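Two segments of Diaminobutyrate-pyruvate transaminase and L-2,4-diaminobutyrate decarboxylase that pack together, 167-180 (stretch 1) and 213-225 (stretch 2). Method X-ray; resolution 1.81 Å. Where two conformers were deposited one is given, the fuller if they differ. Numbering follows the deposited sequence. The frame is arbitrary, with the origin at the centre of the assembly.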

# COMPACT_ATOMS: atom_id res chain seq x y z
N GLY A 167 -3.92 7.18 -5.15
CA GLY A 167 -3.84 8.03 -6.33
C GLY A 167 -2.44 8.11 -6.91
O GLY A 167 -2.30 8.24 -8.12
N THR A 168 -1.41 8.04 -6.06
CA THR A 168 -0.02 8.15 -6.57
C THR A 168 0.33 6.92 -7.39
O THR A 168 0.81 7.04 -8.52
N GLN A 169 0.09 5.75 -6.82
CA GLN A 169 0.40 4.53 -7.51
C GLN A 169 -0.48 4.40 -8.76
O GLN A 169 -0.04 3.87 -9.81
N SER A 170 -1.73 4.84 -8.66
CA SER A 170 -2.62 4.75 -9.80
C SER A 170 -2.13 5.66 -10.93
O SER A 170 -2.05 5.21 -12.07
N ASN A 171 -1.80 6.92 -10.61
CA ASN A 171 -1.20 7.83 -11.60
C ASN A 171 0.03 7.27 -12.30
O ASN A 171 0.11 7.28 -13.51
N GLN A 172 0.95 6.73 -11.50
CA GLN A 172 2.19 6.19 -12.00
C GLN A 172 1.88 5.00 -12.92
O GLN A 172 2.43 4.90 -13.99
N MSE A 173 0.93 4.16 -12.53
CA MSE A 173 0.62 2.99 -13.33
C MSE A 173 -0.08 3.37 -14.63
O MSE A 173 0.28 2.85 -15.66
N GLY A 174 -1.05 4.28 -14.58
CA GLY A 174 -1.75 4.75 -15.80
C GLY A 174 -0.72 5.29 -16.80
O GLY A 174 -0.75 4.95 -17.99
N LEU A 175 0.19 6.13 -16.33
CA LEU A 175 1.17 6.74 -17.22
C LEU A 175 2.27 5.78 -17.66
O LEU A 175 2.79 5.91 -18.77
N MSE A 176 2.65 4.84 -16.80
CA MSE A 176 3.56 3.77 -17.24
C MSE A 176 2.90 2.91 -18.33
O MSE A 176 3.55 2.53 -19.30
N LEU A 177 1.62 2.59 -18.18
CA LEU A 177 0.93 1.84 -19.27
C LEU A 177 1.00 2.65 -20.56
O LEU A 177 1.29 2.11 -21.62
N ALA A 178 0.79 3.96 -20.44
CA ALA A 178 0.84 4.85 -21.63
C ALA A 178 2.22 4.82 -22.28
O ALA A 178 2.32 4.79 -23.48
N ARG A 179 3.25 4.85 -21.44
CA ARG A 179 4.64 4.83 -21.87
C ARG A 179 4.90 3.56 -22.71
O ARG A 179 5.37 3.66 -23.83
N ASP A 180 4.52 2.39 -22.21
CA ASP A 180 4.75 1.13 -22.92
C ASP A 180 3.84 1.07 -24.16
O ASP A 180 4.22 0.52 -25.21
N PHE A 213 1.35 16.79 -8.67
CA PHE A 213 2.78 16.69 -8.97
C PHE A 213 3.24 15.25 -9.10
O PHE A 213 4.38 15.00 -9.46
N THR A 214 2.34 14.29 -8.84
CA THR A 214 2.67 12.90 -9.14
C THR A 214 2.78 12.67 -10.67
O THR A 214 3.19 11.59 -11.09
N VAL A 215 2.44 13.67 -11.49
CA VAL A 215 2.72 13.55 -12.96
C VAL A 215 4.23 13.68 -13.21
O VAL A 215 4.83 12.83 -13.85
N GLN A 216 4.84 14.76 -12.72
CA GLN A 216 6.28 14.94 -12.79
C GLN A 216 6.98 13.77 -12.06
O GLN A 216 7.93 13.19 -12.57
N LYS A 217 6.48 13.40 -10.87
CA LYS A 217 7.15 12.36 -10.06
C LYS A 217 7.02 11.03 -10.79
O LYS A 217 7.95 10.23 -10.80
N SER A 218 5.88 10.82 -11.44
CA SER A 218 5.65 9.60 -12.22
C SER A 218 6.64 9.55 -13.36
O SER A 218 7.27 8.53 -13.60
N ALA A 219 6.80 10.68 -14.06
CA ALA A 219 7.75 10.73 -15.17
C ALA A 219 9.18 10.42 -14.73
O ALA A 219 9.92 9.70 -15.42
N SER A 220 9.59 10.98 -13.59
CA SER A 220 10.93 10.72 -13.02
C SER A 220 11.10 9.22 -12.66
O SER A 220 12.12 8.61 -12.94
N TRP A 221 10.07 8.63 -12.06
CA TRP A 221 10.18 7.24 -11.68
C TRP A 221 10.34 6.32 -12.89
O TRP A 221 11.19 5.41 -12.87
N MSE A 222 9.57 6.57 -13.95
CA MSE A 222 9.54 5.65 -15.08
C MSE A 222 10.64 5.92 -16.12
O MSE A 222 10.67 5.25 -17.17
N GLY A 223 11.55 6.86 -15.84
CA GLY A 223 12.76 7.03 -16.64
C GLY A 223 12.71 8.19 -17.66
O GLY A 223 13.66 8.37 -18.40
N LEU A 224 11.62 8.96 -17.69
CA LEU A 224 11.47 10.03 -18.68
C LEU A 224 11.96 11.37 -18.16
O LEU A 224 12.37 12.22 -18.97
N GLY A 225 11.88 11.55 -16.85
CA GLY A 225 12.35 12.79 -16.19
C GLY A 225 11.32 13.90 -16.23
O GLY A 225 10.35 13.88 -17.04

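Stretch 1 is a helix throughout, and residues 214-221 of stretch 2 form a second helix. Their axes approach to 9.1 Å and cross at -56°, with the chains running more along each other than against. The backbones come nearest in the middle, where the CA atoms of Gln172 and Ser218 are 4.9 Å apart. A small residue sits at this point. Ser218 points toward stretch 1 in the m rotamer, and its OG lies 3.2 Å from Gln172 CA and 3.5 Å from Gln172 CB. So short a side chain lets the helices meet almost backbone to side chain. The Ser218 hydroxyl turns back into its own helix and donates to the carbonyl O of Thr214. It makes no hydrogen bond across the contact.

Larger side chains fill the space around this point. Leu175 points toward stretch 2 with chi1 m and chi2 t. Its CD1 lies 4.0 Å from Ser218 CB and 4.3 Å from Val215 CG1, so the leucine tip rests beside the small serine and the valine. Val215, chi1 t, points sideways and offers a methyl to that tip.

Met222 is the main bump of stretch 2 and has the largest covered area of any residue here. It is a selenomethionine, with chi1 p, chi2 t and chi3 p. The chain reaches across to the first helix, and its terminal methyl settles among Gln172, Leu175 and Met176. Met222 CE is 3.7 Å from Gln172 O, 3.6 Å from Leu175 CB and 3.4 Å from Met176 N. Met176, also a selenomethionine, points sideways, with its CB 4.2 Å from Met222 CE. The methyl therefore lies against backbone as well as side chains.

Trp221 points toward stretch 1 with chi1 m and chi2 at -28°. The ring reaches Thr168, whose CG2 meets its edge at 3.6 Å from Trp221 CH2. Gln172 extends with chi1 and chi2 both t, and its OE1 comes obliquely to the ring, 3.5 Å from Trp221 CE3.

Thr168 also touches Thr214. Thr168 OG1 lies 3.2 Å from Thr214 CG2, a contact between a hydroxyl and a methyl. Thr214, chi1 p, points toward stretch 1. Its OG1 accepts a hydrogen bond from Asn171 ND2 at 2.9 Å, with a nearly straight angle of 167°. Asn171 is m and points toward stretch 2.

Arg179 supplies the other polar link. It points toward stretch 2 with chi1 t, chi2 t and chi3 p. Its NH1 donates to Met222 O at 2.8 Å, with the carbonyl oxygen at the guanidinium edge. NE of Arg179 forms a salt bridge with Asp180 OD1 at 2.9 Å, which helps hold the group in place. The aliphatic part of Arg179 approaches Leu224, with CG 4.4 Å from Leu224 CD1. Gly223, between Met222 and Leu224, has positive phi and ends the helix in a Schellman motif.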

# COMPACT_ATOMS: atom_id res chain seq x y z
CB THR A 168 0.99 8.32 -5.41
OG1 THR A 168 0.78 9.61 -4.81
CG2 THR A 168 2.37 8.23 -5.90
CB GLN A 169 0.27 3.33 -6.57
CG GLN A 169 0.38 1.97 -7.25
CD GLN A 169 0.49 0.86 -6.21
OE1 GLN A 169 -0.51 0.25 -5.85
NE2 GLN A 169 1.70 0.65 -5.69
CB SER A 170 -4.08 5.03 -9.45
OG SER A 170 -4.59 4.01 -8.56
CB ASN A 171 -0.90 9.20 -11.01
CG ASN A 171 -2.13 10.05 -10.89
OD1 ASN A 171 -3.20 9.72 -11.41
ND2 ASN A 171 -1.98 11.19 -10.20
CB GLN A 172 3.09 5.83 -10.80
CG GLN A 172 4.16 4.76 -11.06
CD GLN A 172 4.78 4.30 -9.77
OE1 GLN A 172 4.31 4.65 -8.68
NE2 GLN A 172 5.84 3.48 -9.87
CB MSE A 173 -0.20 2.00 -12.54
CG MSE A 173 0.67 1.10 -11.71
SE MSE A 173 -0.39 -0.08 -10.71
CE MSE A 173 -1.87 -0.44 -11.96
CB LEU A 175 1.78 7.99 -16.57
CG LEU A 175 0.77 9.14 -16.39
CD1 LEU A 175 1.36 10.21 -15.48
CD2 LEU A 175 0.34 9.76 -17.70
CB MSE A 176 3.95 2.82 -16.11
CG MSE A 176 5.14 1.95 -16.52
SE MSE A 176 5.51 0.76 -15.05
CE MSE A 176 5.84 2.20 -13.84
CB LEU A 177 -0.53 1.47 -18.95
CG LEU A 177 -0.64 0.43 -17.83
CD1 LEU A 177 -2.12 0.31 -17.43
CD2 LEU A 177 -0.03 -0.91 -18.25
CB ALA A 178 0.45 6.27 -21.24
CB ARG A 179 5.58 4.93 -20.65
CG ARG A 179 7.07 4.80 -21.04
CD ARG A 179 7.91 4.35 -19.79
NE ARG A 179 7.67 2.95 -19.40
CZ ARG A 179 8.27 2.31 -18.39
NH1 ARG A 179 9.20 2.94 -17.65
NH2 ARG A 179 7.99 1.02 -18.14
CB ASP A 180 4.47 -0.04 -21.98
CG ASP A 180 5.54 -0.23 -20.91
OD1 ASP A 180 6.30 0.72 -20.57
OD2 ASP A 180 5.60 -1.33 -20.38
CB PHE A 213 3.64 17.47 -7.96
CG PHE A 213 5.01 17.84 -8.50
CD1 PHE A 213 5.21 19.04 -9.18
CD2 PHE A 213 6.10 16.96 -8.36
CE1 PHE A 213 6.46 19.37 -9.69
CE2 PHE A 213 7.36 17.28 -8.87
CZ PHE A 213 7.54 18.49 -9.54
CB THR A 214 1.72 11.83 -8.50
OG1 THR A 214 0.35 12.13 -8.79
CG2 THR A 214 1.93 11.74 -6.97
CB VAL A 215 1.92 14.54 -13.90
CG1 VAL A 215 2.31 14.36 -15.38
CG2 VAL A 215 0.41 14.35 -13.75
CB GLN A 216 6.65 16.26 -12.12
CG GLN A 216 6.21 17.46 -12.93
CD GLN A 216 4.72 17.90 -12.79
OE1 GLN A 216 3.83 17.17 -12.32
NE2 GLN A 216 4.46 19.11 -13.22
CB LYS A 217 6.54 12.25 -8.66
CG LYS A 217 6.74 13.49 -7.80
CD LYS A 217 6.23 13.27 -6.39
CE LYS A 217 7.38 13.26 -5.39
NZ LYS A 217 6.87 13.46 -3.98
CB SER A 218 4.21 9.57 -12.75
OG SER A 218 3.36 9.18 -11.68
CB ALA A 219 7.65 12.09 -15.92
CB SER A 220 11.12 11.60 -11.78
OG SER A 220 11.11 12.95 -12.21
CB TRP A 221 8.98 6.82 -10.82
CG TRP A 221 8.91 7.55 -9.48
CD1 TRP A 221 9.95 8.07 -8.74
CD2 TRP A 221 7.71 7.80 -8.71
NE1 TRP A 221 9.47 8.62 -7.55
CE2 TRP A 221 8.10 8.48 -7.52
CE3 TRP A 221 6.34 7.53 -8.92
CZ2 TRP A 221 7.17 8.89 -6.54
CZ3 TRP A 221 5.41 7.93 -7.96
CH2 TRP A 221 5.83 8.61 -6.78
CB MSE A 222 8.13 5.65 -15.70
CG MSE A 222 7.86 6.84 -16.55
SE MSE A 222 6.02 6.95 -17.21
CE MSE A 222 5.10 6.87 -15.61
CB LEU A 224 10.01 10.16 -19.16
CG LEU A 224 9.44 8.85 -19.76
CD1 LEU A 224 7.92 9.01 -20.09
CD2 LEU A 224 10.25 8.45 -20.98